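PDB 5W5P: tail fiber protein from Acinetobacter phage AM24, which probably recognises and degrades the capsular polysaccharide of its Acinetobacter baumannii host as a trimeric phage tailspike. Local coordinates for residues 449-454 and 606-611; 476-481 and 576-581; 480-485 and 533-538; 491-496 and 518-523. All blocks are in the same frame, centred on the assembly; numbering follows the deposited sequence.

All four contacts lie in the C-terminal domain, beyond the parallel, beta-helix-like body. Interactions 1 and 4, centres about 10 Å apart, belong to one five-stranded antiparallel sheet, where strand 598-608 runs beside strand 492-503; interaction 1 involves the outermost strand 451-461. Interaction 3 brings the short helix 479-483 to the start of the opposite outermost strand, 535-546. Interaction 2, its centre about 9 Å from that of interaction 3, pairs strands 470-477 and 577-582 of a second sheet. Along the chain, 2 and 3 start from the same stretch, sharing Leu480 and Ile481; both lie within the span of 1, and 4 within that of 3. Side chains of 2 and 4 pack the sheets together.

Interaction 1 (449-454 and 606-611)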
loop_
_atom_site.group_PDB
_atom_site.type_symbol
_atom_site.label_atom_id
_atom_site.label_comp_id
_atom_site.label_asym_id
_atom_site.label_seq_id
_atom_site.Cartn_x
_atom_site.Cartn_y
_atom_site.Cartn_z
ATOM N N ALA A 449 -23.552 0.648 14.601
ATOM C CA ALA A 449 -24.776 0.747 15.379
ATOM C C ALA A 449 -24.564 0.341 16.830
ATOM O O ALA A 449 -25.542 0.091 17.542
ATOM C CB ALA A 449 -25.885 -0.100 14.747
ATOM N N ARG A 450 -23.307 0.264 17.273
ATOM C CA ARG A 450 -22.967 -0.066 18.657
ATOM C C ARG A 450 -23.480 -1.450 19.053
ATOM O O ARG A 450 -23.836 -1.683 20.211
ATOM C CB ARG A 450 -23.481 1.006 19.628
ATOM C CG ARG A 450 -22.796 2.355 19.466
ATOM C CD ARG A 450 -23.673 3.488 19.957
ATOM N NE ARG A 450 -23.195 4.781 19.483
ATOM C CZ ARG A 450 -22.863 5.797 20.275
ATOM N NH1 ARG A 450 -22.959 5.683 21.592
ATOM N NH2 ARG A 450 -22.434 6.933 19.744
ATOM N N VAL A 451 -23.522 -2.371 18.092
ATOM C CA VAL A 451 -23.897 -3.760 18.331
ATOM C C VAL A 451 -22.626 -4.594 18.378
ATOM O O VAL A 451 -21.768 -4.479 17.491
ATOM C CB VAL A 451 -24.851 -4.273 17.239
ATOM C CG1 VAL A 451 -25.109 -5.759 17.407
ATOM C CG2 VAL A 451 -26.162 -3.489 17.257
ATOM N N THR A 452 -22.494 -5.425 19.412
ATOM C CA THR A 452 -21.322 -6.272 19.584
ATOM C C THR A 452 -21.758 -7.698 19.894
ATOM O O THR A 452 -22.790 -7.928 20.532
ATOM C CB THR A 452 -20.389 -5.745 20.698
ATOM O OG1 THR A 452 -19.284 -6.641 20.876
ATOM C CG2 THR A 452 -21.140 -5.602 22.017
ATOM N N PHE A 453 -20.958 -8.656 19.432
ATOM C CA PHE A 453 -21.264 -10.070 19.564
ATOM C C PHE A 453 -20.290 -10.736 20.526
ATOM O O PHE A 453 -19.111 -10.375 20.596
ATOM C CB PHE A 453 -21.215 -10.776 18.205
ATOM C CG PHE A 453 -22.363 -10.430 17.310
ATOM C CD1 PHE A 453 -22.401 -9.213 16.652
ATOM C CD2 PHE A 453 -23.412 -11.318 17.132
ATOM C CE1 PHE A 453 -23.460 -8.885 15.832
ATOM C CE2 PHE A 453 -24.480 -10.998 16.306
ATOM C CZ PHE A 453 -24.504 -9.780 15.656
ATOM N N ASP A 454 -20.802 -11.704 21.280
ATOM C CA ASP A 454 -19.994 -12.462 22.221
ATOM C C ASP A 454 -20.413 -13.920 22.150
ATOM O O ASP A 454 -21.439 -14.265 21.563
ATOM C CB ASP A 454 -20.131 -11.932 23.652
ATOM C CG ASP A 454 -18.830 -12.002 24.422
ATOM O OD1 ASP A 454 -18.065 -12.967 24.213
ATOM O OD2 ASP A 454 -18.574 -11.092 25.235
ATOM N N THR A 606 -25.961 -11.337 21.229
ATOM C CA THR A 606 -26.064 -10.137 20.398
ATOM C C THR A 606 -26.338 -8.975 21.348
ATOM O O THR A 606 -27.467 -8.812 21.818
ATOM C CB THR A 606 -27.180 -10.273 19.354
ATOM O OG1 THR A 606 -26.992 -11.463 18.576
ATOM C CG2 THR A 606 -27.209 -9.064 18.427
ATOM N N ILE A 607 -25.319 -8.167 21.641
ATOM C CA ILE A 607 -25.421 -7.103 22.640
ATOM C C ILE A 607 -25.710 -5.778 21.946
ATOM O O ILE A 607 -24.995 -5.381 21.018
ATOM C CB ILE A 607 -24.141 -7.008 23.488
ATOM C CG1 ILE A 607 -23.890 -8.325 24.226
ATOM C CG2 ILE A 607 -24.228 -5.837 24.464
ATOM C CD1 ILE A 607 -22.420 -8.663 24.387
ATOM N N TYR A 608 -26.753 -5.091 22.403
ATOM C CA TYR A 608 -27.111 -3.763 21.912
ATOM C C TYR A 608 -26.612 -2.751 22.937
ATOM O O TYR A 608 -27.218 -2.574 23.997
ATOM C CB TYR A 608 -28.619 -3.657 21.687
ATOM C CG TYR A 608 -29.182 -4.808 20.883
ATOM C CD1 TYR A 608 -29.144 -4.795 19.488
ATOM C CD2 TYR A 608 -29.734 -5.914 21.513
ATOM C CE1 TYR A 608 -29.647 -5.852 18.748
ATOM C CE2 TYR A 608 -30.240 -6.971 20.785
ATOM C CZ TYR A 608 -30.196 -6.939 19.405
ATOM O OH TYR A 608 -30.703 -8.000 18.686
ATOM N N SER A 609 -25.503 -2.081 22.618
ATOM C CA SER A 609 -24.811 -1.262 23.605
ATOM C C SER A 609 -25.375 0.144 23.744
ATOM O O SER A 609 -25.040 0.824 24.720
ATOM C CB SER A 609 -23.322 -1.170 23.264
ATOM O OG SER A 609 -22.832 -2.415 22.804
ATOM N N LEU A 610 -26.209 0.598 22.812
ATOM C CA LEU A 610 -26.727 1.960 22.869
ATOM C C LEU A 610 -27.412 2.214 24.201
ATOM O O LEU A 610 -28.351 1.503 24.569
ATOM C CB LEU A 610 -27.701 2.206 21.719
ATOM C CG LEU A 610 -28.158 3.656 21.537
ATOM C CD1 LEU A 610 -26.967 4.571 21.329
ATOM C CD2 LEU A 610 -29.126 3.771 20.372
ATOM N N ASN A 611 -26.925 3.212 24.931
ATOM C CA ASN A 611 -27.536 3.627 26.192
ATOM C C ASN A 611 -27.436 5.148 26.269
ATOM O O ASN A 611 -27.268 5.833 25.255
ATOM C CB ASN A 611 -26.886 2.908 27.387
ATOM C CG ASN A 611 -25.378 3.111 27.456
ATOM O OD1 ASN A 611 -24.839 4.071 26.905
ATOM N ND2 ASN A 611 -24.695 2.205 28.147
HETATM O O HOH W 1 -27.147 -0.675 20.110
HETATM O O HOH W 2 -24.155 4.218 23.720
#
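Thr606 lies beside Phe453 in the antiparallel pairing of strand 598-608 with strand 451-461, the latter an outermost strand of the five-stranded C-terminal sheet within this chain. The two side chains point the same way, Thr606 OG1 standing 3.4 Å from Phe453 CE2, and the ring also meets His446 edge to face. Ile607 forms a hydrogen-bonded pair with Thr452: Ile607 N reaches Thr452 O at 2.8 Å, and Thr452 N returns to Ile607 O at 3.0 Å. On that face Thr452 has OG1 anti to its backbone N (chi1 177°), which puts CG2 between N and the carbonyl carbon, 3.6 Å from Ile607 CB; OG1 itself is bonded to Lys444 of the third subunit. Tyr608 returns to the Phe453 face, its CD1 3.9 Å from Val451 CG2 and its hydroxyl bonded to Asp495. At Ser609 the strand has ended, yet the ladder gains one more bond, from Ser609 N to Arg450 O at 3.0 Å. Leu610 then brings CD1 to within 3.7 Å of Arg450 CD, crossing the extended arginine chain, whose NH2 goes on to Leu395 of the third subunit. A water joins Leu610 N to Ala449 O. A second water accepts from Asn611 N and also from the arginine: its O lies 2.8 Å from Arg450 NH1, at the guanidinium edge and in its plane.

Interaction 2 (476-481 and 576-581)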
loop_
_atom_site.group_PDB
_atom_site.type_symbol
_atom_site.label_atom_id
_atom_site.label_comp_id
_atom_site.label_asym_id
_atom_site.label_seq_id
_atom_site.Cartn_x
_atom_site.Cartn_y
_atom_site.Cartn_z
ATOM N N ILE A 476 -23.923 -15.822 32.756
ATOM C CA ILE A 476 -23.371 -14.555 32.306
ATOM C C ILE A 476 -22.811 -13.824 33.519
ATOM O O ILE A 476 -23.182 -14.094 34.665
ATOM C CB ILE A 476 -24.417 -13.692 31.574
ATOM C CG1 ILE A 476 -25.507 -13.237 32.543
ATOM C CG2 ILE A 476 -25.023 -14.463 30.402
ATOM C CD1 ILE A 476 -26.620 -12.460 31.881
ATOM N N ASP A 477 -21.899 -12.889 33.261
ATOM C CA ASP A 477 -21.248 -12.137 34.325
ATOM C C ASP A 477 -21.363 -10.643 34.066
ATOM O O ASP A 477 -21.320 -10.193 32.917
ATOM C CB ASP A 477 -19.773 -12.529 34.466
ATOM C CG ASP A 477 -19.260 -12.371 35.885
ATOM O OD1 ASP A 477 -19.755 -11.480 36.607
ATOM O OD2 ASP A 477 -18.363 -13.145 36.280
ATOM N N THR A 478 -21.510 -9.879 35.148
ATOM C CA THR A 478 -21.619 -8.427 35.086
ATOM C C THR A 478 -20.435 -7.728 35.743
ATOM O O THR A 478 -20.452 -6.498 35.881
ATOM C CB THR A 478 -22.922 -7.964 35.748
ATOM O OG1 THR A 478 -22.861 -8.214 37.159
ATOM C CG2 THR A 478 -24.114 -8.705 35.161
ATOM N N ASN A 479 -19.406 -8.481 36.143
ATOM C CA ASN A 479 -18.322 -7.911 36.937
ATOM C C ASN A 479 -17.565 -6.831 36.170
ATOM O O ASN A 479 -17.098 -5.853 36.762
ATOM C CB ASN A 479 -17.369 -9.017 37.389
ATOM C CG ASN A 479 -16.617 -9.659 36.231
ATOM O OD1 ASN A 479 -17.201 -9.970 35.193
ATOM N ND2 ASN A 479 -15.313 -9.854 36.404
ATOM N N LEU A 480 -17.431 -6.990 34.854
ATOM C CA LEU A 480 -16.741 -5.979 34.061
ATOM C C LEU A 480 -17.631 -4.775 33.775
ATOM O O LEU A 480 -17.118 -3.665 33.599
ATOM C CB LEU A 480 -16.224 -6.603 32.764
ATOM C CG LEU A 480 -15.259 -7.763 33.027
ATOM C CD1 LEU A 480 -14.710 -8.328 31.740
ATOM C CD2 LEU A 480 -14.126 -7.334 33.952
ATOM N N ILE A 481 -18.954 -4.965 33.732
ATOM C CA ILE A 481 -19.864 -3.825 33.665
ATOM C C ILE A 481 -19.700 -2.950 34.899
ATOM O O ILE A 481 -19.584 -1.722 34.802
ATOM C CB ILE A 481 -21.320 -4.299 33.508
ATOM C CG1 ILE A 481 -21.492 -5.116 32.229
ATOM C CG2 ILE A 481 -22.264 -3.110 33.495
ATOM C CD1 ILE A 481 -22.922 -5.583 32.012
ATOM N N THR A 576 -21.531 -11.634 41.104
ATOM C CA THR A 576 -21.869 -10.759 39.995
ATOM C C THR A 576 -22.445 -11.522 38.811
ATOM O O THR A 576 -22.850 -10.899 37.824
ATOM C CB THR A 576 -20.635 -9.964 39.547
ATOM O OG1 THR A 576 -19.521 -10.852 39.392
ATOM C CG2 THR A 576 -20.289 -8.888 40.569
ATOM N N LYS A 577 -22.498 -12.848 38.886
ATOM C CA LYS A 577 -22.952 -13.669 37.777
ATOM C C LYS A 577 -24.458 -13.900 37.848
ATOM O O LYS A 577 -25.101 -13.706 38.883
ATOM C CB LYS A 577 -22.219 -15.013 37.760
ATOM C CG LYS A 577 -20.709 -14.885 37.686
ATOM C CD LYS A 577 -20.019 -16.234 37.768
ATOM C CE LYS A 577 -18.510 -16.070 37.849
ATOM N NZ LYS A 577 -17.846 -17.318 38.310
ATOM N N TYR A 578 -25.015 -14.327 36.718
ATOM C CA TYR A 578 -26.415 -14.717 36.627
ATOM C C TYR A 578 -26.477 -16.104 36.008
ATOM O O TYR A 578 -25.935 -16.326 34.921
ATOM C CB TYR A 578 -27.223 -13.711 35.802
ATOM C CG TYR A 578 -27.700 -12.526 36.615
ATOM C CD1 TYR A 578 -26.889 -11.413 36.790
ATOM C CD2 TYR A 578 -28.958 -12.525 37.216
ATOM C CE1 TYR A 578 -27.312 -10.331 37.535
ATOM C CE2 TYR A 578 -29.389 -11.444 37.968
ATOM C CZ TYR A 578 -28.560 -10.350 38.121
ATOM O OH TYR A 578 -28.967 -9.262 38.858
ATOM N N LEU A 579 -27.111 -17.036 36.713
ATOM C CA LEU A 579 -27.315 -18.388 36.214
ATOM C C LEU A 579 -28.688 -18.462 35.559
ATOM O O LEU A 579 -29.705 -18.237 36.221
ATOM C CB LEU A 579 -27.209 -19.411 37.346
ATOM C CG LEU A 579 -26.085 -19.267 38.377
ATOM C CD1 LEU A 579 -26.182 -20.380 39.408
ATOM C CD2 LEU A 579 -24.720 -19.278 37.709
ATOM N N LEU A 580 -28.716 -18.769 34.267
ATOM C CA LEU A 580 -29.971 -18.974 33.554
ATOM C C LEU A 580 -30.338 -20.452 33.610
ATOM O O LEU A 580 -29.488 -21.319 33.380
ATOM C CB LEU A 580 -29.855 -18.498 32.107
ATOM C CG LEU A 580 -29.685 -16.986 31.916
ATOM C CD1 LEU A 580 -28.210 -16.612 31.863
ATOM C CD2 LEU A 580 -30.404 -16.509 30.663
ATOM N N LYS A 581 -31.597 -20.738 33.938
ATOM C CA LYS A 581 -32.039 -22.105 34.177
ATOM C C LYS A 581 -33.372 -22.367 33.491
ATOM O O LYS A 581 -34.216 -21.473 33.373
ATOM C CB LYS A 581 -32.181 -22.398 35.675
ATOM C CG LYS A 581 -31.119 -21.775 36.559
ATOM C CD LYS A 581 -31.481 -21.960 38.019
ATOM C CE LYS A 581 -30.388 -21.456 38.932
ATOM N NZ LYS A 581 -30.692 -21.817 40.344
HETATM O O HOH W 3 -17.410 -13.053 38.787
#
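The Asp477 side chain crosses those of Lys577 and Thr576 obliquely. With CG anti to the backbone N (chi1 -150°), its two carboxylate oxygens do different work. OD1 accepts from Thr576 OG1 at 2.9 Å on the syn lone pair, while Asn479 N comes to the same oxygen from above the carboxylate plane, so two firm bonds grip it. OD2 rests against the aliphatic part of the lysine, 3.2 Å from Lys577 CG, but the ammonium is not in contact, and Lys577 NZ makes a long, weak ion pair with Glu475. A water donates to both Asp477 OD2 and Thr576 OG1, closing a small polar ring. Next along, Thr478 grasps one carbonyl twice: its OG1 lies in the carbonyl plane, on a lone pair, 2.8 Å from Thr576 O, and its backbone N reaches Thr576 O from above that plane at 3.2 Å. On the other side the contacts across the pair are mainly apolar. Ile476 CG1 sits 3.7 Å from Tyr578 CB, Ile476 crosses Leu580 at about a right angle, and Thr478 CG2 stands at the Tyr578 ring edge, 4.2 Å from CD1. The tyrosine hydroxyl is bonded to Arg573. Backbone bonds in both directions join Ile476 and Tyr578. The whole is an antiparallel strand pair, with an Asx turn at the end of strand 470-477, where Asp477 OD1 accepts from Asn479 N as the chain enters the short helix.

Interaction 3 (480-485 and 533-538); sequences LISNLA and TDVYVA
Ser482 meets Thr533 at the edge of the five-stranded C-terminal antiparallel sheet, its hydroxyl reaching the backbone just before strand 535-546. OG stands anti to the carbonyl carbon (chi1 -58°) and donates from Ser482 to Thr533 O over 2.8 Å. The hydroxyl does not approach in the plane of that carbonyl but rises 45° out of it. Thr478 O is a weak further partner of the same hydroxyl. A water donates to Ser482 OG at 2.8 Å and accepts from Val535 N at 2.9 Å, so that the serine is tied to both Thr533 and Val535, one bond direct and the other bridged. Thr533 takes part mainly through its backbone carbonyl; its side chain adds a looser touch, CB lying 4.1 Å from Ser482 CB at the exposed margin of the contact. Val535, by contrast, is buried and gives the apolar half. Its CG2, set between the backbone N and the carbonyl carbon, meets Ile481 CG2 at 3.7 Å and also lies 3.9 Å from Ser482 OG, bordering both the isoleucine and the hydroxyl. The arrangement thus fastens a short, weakly bonded helix, about 479-483, to the loop leading into strand 535-546 and to Val535. Ile481 and Val535 both continue onto Val521 of the adjacent strand 509-523, while Ile481 also packs on Gln619 and Ile620 of the C-terminal loop, and Leu480 touches Arg438 of the third subunit.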
loop_
_atom_site.group_PDB
_atom_site.type_symbol
_atom_site.label_atom_id
_atom_site.label_comp_id
_atom_site.label_asym_id
_atom_site.label_seq_id
_atom_site.Cartn_x
_atom_site.Cartn_y
_atom_site.Cartn_z
ATOM N N LEU A 480 -17.431 -6.990 34.854
ATOM C CA LEU A 480 -16.741 -5.979 34.061
ATOM C C LEU A 480 -17.631 -4.775 33.775
ATOM O O LEU A 480 -17.118 -3.665 33.599
ATOM C CB LEU A 480 -16.224 -6.603 32.764
ATOM C CG LEU A 480 -15.259 -7.763 33.027
ATOM C CD1 LEU A 480 -14.710 -8.328 31.740
ATOM C CD2 LEU A 480 -14.126 -7.334 33.952
ATOM N N ILE A 481 -18.954 -4.965 33.732
ATOM C CA ILE A 481 -19.864 -3.825 33.665
ATOM C C ILE A 481 -19.700 -2.950 34.899
ATOM O O ILE A 481 -19.584 -1.722 34.802
ATOM C CB ILE A 481 -21.320 -4.299 33.508
ATOM C CG1 ILE A 481 -21.492 -5.116 32.229
ATOM C CG2 ILE A 481 -22.264 -3.110 33.495
ATOM C CD1 ILE A 481 -22.922 -5.583 32.012
ATOM N N SER A 482 -19.691 -3.572 36.084
ATOM C CA SER A 482 -19.488 -2.829 37.322
ATOM C C SER A 482 -18.119 -2.162 37.386
ATOM O O SER A 482 -17.965 -1.160 38.092
ATOM C CB SER A 482 -19.663 -3.753 38.527
ATOM O OG SER A 482 -20.947 -4.350 38.527
ATOM N N ASN A 483 -17.129 -2.689 36.660
ATOM C CA ASN A 483 -15.785 -2.124 36.698
ATOM C C ASN A 483 -15.676 -0.810 35.934
ATOM O O ASN A 483 -14.740 -0.046 36.183
ATOM C CB ASN A 483 -14.780 -3.133 36.142
ATOM C CG ASN A 483 -14.100 -3.937 37.231
ATOM O OD1 ASN A 483 -12.874 -3.904 37.367
ATOM N ND2 ASN A 483 -14.892 -4.656 38.024
ATOM N N LEU A 484 -16.601 -0.531 35.014
ATOM C CA LEU A 484 -16.552 0.709 34.251
ATOM C C LEU A 484 -16.660 1.917 35.176
ATOM O O LEU A 484 -17.354 1.887 36.197
ATOM C CB LEU A 484 -17.676 0.745 33.214
ATOM C CG LEU A 484 -17.672 -0.409 32.213
ATOM C CD1 LEU A 484 -18.822 -0.270 31.227
ATOM C CD2 LEU A 484 -16.341 -0.473 31.489
ATOM N N ALA A 485 -15.966 2.992 34.805
ATOM C CA ALA A 485 -15.894 4.159 35.679
ATOM C C ALA A 485 -17.205 4.937 35.680
ATOM O O ALA A 485 -17.702 5.328 36.740
ATOM C CB ALA A 485 -14.732 5.060 35.259
ATOM N N THR A 533 -22.164 0.019 42.518
ATOM C CA THR A 533 -21.607 -0.473 41.265
ATOM C C THR A 533 -22.346 -1.691 40.731
ATOM O O THR A 533 -22.178 -2.030 39.555
ATOM C CB THR A 533 -20.130 -0.833 41.434
ATOM O OG1 THR A 533 -20.003 -1.895 42.388
ATOM C CG2 THR A 533 -19.327 0.373 41.897
ATOM N N ASP A 534 -23.140 -2.364 41.565
ATOM C CA ASP A 534 -23.875 -3.536 41.111
ATOM C C ASP A 534 -24.847 -3.155 40.002
ATOM O O ASP A 534 -25.492 -2.105 40.052
ATOM C CB ASP A 534 -24.642 -4.177 42.273
ATOM C CG ASP A 534 -23.736 -4.594 43.422
ATOM O OD1 ASP A 534 -22.522 -4.779 43.199
ATOM O OD2 ASP A 534 -24.245 -4.743 44.552
ATOM N N VAL A 535 -24.945 -4.012 38.991
ATOM C CA VAL A 535 -25.919 -3.854 37.919
ATOM C C VAL A 535 -26.765 -5.118 37.853
ATOM O O VAL A 535 -26.262 -6.227 38.060
ATOM C CB VAL A 535 -25.246 -3.567 36.561
ATOM C CG1 VAL A 535 -24.697 -2.143 36.543
ATOM C CG2 VAL A 535 -24.154 -4.588 36.276
ATOM N N TYR A 536 -28.048 -4.950 37.564
ATOM C CA TYR A 536 -29.011 -6.033 37.667
ATOM C C TYR A 536 -29.514 -6.441 36.290
ATOM O O TYR A 536 -29.542 -5.636 35.354
ATOM C CB TYR A 536 -30.173 -5.621 38.572
ATOM C CG TYR A 536 -29.701 -4.946 39.841
ATOM C CD1 TYR A 536 -29.226 -5.697 40.913
ATOM C CD2 TYR A 536 -29.710 -3.561 39.965
ATOM C CE1 TYR A 536 -28.783 -5.090 42.077
ATOM C CE2 TYR A 536 -29.266 -2.945 41.126
ATOM C CZ TYR A 536 -28.803 -3.718 42.179
ATOM O OH TYR A 536 -28.361 -3.120 43.340
ATOM N N VAL A 537 -29.902 -7.711 36.177
ATOM C CA VAL A 537 -30.334 -8.309 34.923
ATOM C C VAL A 537 -31.747 -8.848 35.090
ATOM O O VAL A 537 -32.071 -9.469 36.109
ATOM C CB VAL A 537 -29.378 -9.436 34.474
ATOM C CG1 VAL A 537 -29.948 -10.181 33.272
ATOM C CG2 VAL A 537 -27.995 -8.879 34.166
ATOM N N ALA A 538 -32.587 -8.604 34.087
ATOM C CA ALA A 538 -33.875 -9.267 33.944
ATOM C C ALA A 538 -33.882 -10.007 32.614
ATOM O O ALA A 538 -33.547 -9.427 31.577
ATOM C CB ALA A 538 -35.030 -8.267 34.011
HETATM O O HOH W 4 -22.973 -6.194 39.132
#

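Interaction 4 (491-496 and 518-523); sequences ACTADM and SLVVQG
Cys492 and Val521 open the ladder of this beta hairpin, an antiparallel pairing of strands 492-503 and 509-523. Backbone bonds come first: Val521 N donates to Cys492 O at 2.8 Å, with Cys492 N answering to Val521 O, and Leu519 N donates to Ala494 O at 2.9 Å, while the return bond from Ala494 N is weak. CA-H...O contacts add to them, as between Ala491 CA and Val521 O at 3.2 Å. Apolar contacts occupy the face of Cys492 and Leu519: Cys492 SG lies 4.0 Å from Val521 CG2, and Met496 (selenomethionine), with SE anti to CB (chi2 -178°), brings SE to 3.8 Å from Leu519 CD1. The opposite face is mixed: Thr493 CG2 packs on Val520, and beyond it a water lies between Asp495 OD1 (2.9 Å) and Ser518 OG (2.6 Å). Asp495 also forms a salt bridge with Lys516 of the second subunit; Thr493 OG1 bonds to Asn497 of that subunit. In the sheet, strand 598-608 flanks 492-503 and strand 535-546 flanks 509-523, while Met496 and Leu519 pack on Ile476 of strand 470-477.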
loop_
_atom_site.group_PDB
_atom_site.type_symbol
_atom_site.label_atom_id
_atom_site.label_comp_id
_atom_site.label_asym_id
_atom_site.label_seq_id
_atom_site.Cartn_x
_atom_site.Cartn_y
_atom_site.Cartn_z
ATOM N N ALA A 491 -25.173 0.362 31.434
ATOM C CA ALA A 491 -26.409 -0.283 31.007
ATOM C C ALA A 491 -26.326 -0.745 29.554
ATOM O O ALA A 491 -25.636 -0.149 28.722
ATOM C CB ALA A 491 -27.595 0.667 31.181
ATOM N N CYS A 492 -27.048 -1.822 29.257
ATOM C CA CYS A 492 -27.127 -2.362 27.906
ATOM C C CYS A 492 -28.261 -3.375 27.862
ATOM O O CYS A 492 -28.819 -3.764 28.892
ATOM C CB CYS A 492 -25.805 -3.003 27.473
ATOM S SG CYS A 492 -25.267 -4.378 28.519
ATOM N N THR A 493 -28.609 -3.780 26.645
ATOM C CA THR A 493 -29.530 -4.879 26.407
ATOM C C THR A 493 -28.869 -5.864 25.454
ATOM O O THR A 493 -27.863 -5.547 24.809
ATOM C CB THR A 493 -30.869 -4.392 25.838
ATOM O OG1 THR A 493 -30.647 -3.624 24.649
ATOM C CG2 THR A 493 -31.587 -3.534 26.865
ATOM N N ALA A 494 -29.434 -7.066 25.374
ATOM C CA ALA A 494 -28.781 -8.138 24.638
ATOM C C ALA A 494 -29.761 -9.272 24.383
ATOM O O ALA A 494 -30.748 -9.445 25.105
ATOM C CB ALA A 494 -27.553 -8.664 25.390
ATOM N N ASP A 495 -29.464 -10.044 23.339
ATOM C CA ASP A 495 -30.123 -11.304 23.038
ATOM C C ASP A 495 -29.176 -12.460 23.339
ATOM O O ASP A 495 -27.953 -12.305 23.336
ATOM C CB ASP A 495 -30.559 -11.370 21.568
ATOM C CG ASP A 495 -31.618 -10.343 21.222
ATOM O OD1 ASP A 495 -32.258 -9.793 22.145
ATOM O OD2 ASP A 495 -31.811 -10.084 20.014
HETATM N N MSE A 496 -29.755 -13.628 23.592
HETATM C CA MSE A 496 -28.976 -14.832 23.855
HETATM C C MSE A 496 -29.469 -16.011 23.020
HETATM O O MSE A 496 -30.654 -16.345 23.038
HETATM C CB MSE A 496 -29.037 -15.204 25.335
HETATM C CG MSE A 496 -28.143 -14.387 26.243
HETATM SE SE MSE A 496 -28.267 -14.999 28.100
HETATM C CE MSE A 496 -26.954 -16.444 28.047
ATOM N N SER A 518 -33.918 -12.666 26.079
ATOM C CA SER A 518 -33.709 -11.228 25.991
ATOM C C SER A 518 -33.375 -10.688 27.377
ATOM O O SER A 518 -33.956 -11.124 28.376
ATOM C CB SER A 518 -34.951 -10.527 25.424
ATOM O OG SER A 518 -34.637 -9.243 24.916
ATOM N N LEU A 519 -32.432 -9.744 27.438
ATOM C CA LEU A 519 -31.920 -9.217 28.697
ATOM C C LEU A 519 -31.952 -7.696 28.708
ATOM O O LEU A 519 -31.835 -7.046 27.666
ATOM C CB LEU A 519 -30.469 -9.649 28.958
ATOM C CG LEU A 519 -30.090 -11.109 28.785
ATOM C CD1 LEU A 519 -28.593 -11.273 28.944
ATOM C CD2 LEU A 519 -30.823 -11.932 29.806
ATOM N N VAL A 520 -32.067 -7.138 29.910
ATOM C CA VAL A 520 -31.823 -5.722 30.151
ATOM C C VAL A 520 -30.923 -5.612 31.377
ATOM O O VAL A 520 -31.146 -6.300 32.379
ATOM C CB VAL A 520 -33.136 -4.934 30.347
ATOM C CG1 VAL A 520 -34.041 -5.630 31.361
ATOM C CG2 VAL A 520 -32.853 -3.494 30.753
ATOM N N VAL A 521 -29.886 -4.779 31.288
ATOM C CA VAL A 521 -28.924 -4.580 32.369
ATOM C C VAL A 521 -28.962 -3.112 32.776
ATOM O O VAL A 521 -28.809 -2.229 31.925
ATOM C CB VAL A 521 -27.499 -4.994 31.944
ATOM C CG1 VAL A 521 -26.591 -5.127 33.159
ATOM C CG2 VAL A 521 -27.531 -6.294 31.151
ATOM N N GLN A 522 -29.155 -2.852 34.069
ATOM C CA GLN A 522 -29.234 -1.478 34.552
ATOM C C GLN A 522 -28.907 -1.428 36.040
ATOM O O GLN A 522 -29.385 -2.259 36.818
ATOM C CB GLN A 522 -30.624 -0.876 34.302
ATOM C CG GLN A 522 -30.855 0.507 34.929
ATOM C CD GLN A 522 -30.176 1.639 34.157
ATOM O OE1 GLN A 522 -30.318 1.753 32.935
ATOM N NE2 GLN A 522 -29.440 2.486 34.873
ATOM N N GLY A 523 -28.101 -0.439 36.423
ATOM C CA GLY A 523 -27.755 -0.174 37.800
ATOM C C GLY A 523 -28.058 1.268 38.167
ATOM O O GLY A 523 -28.992 1.887 37.650
HETATM O O HOH W 5 -32.947 -7.566 23.840
#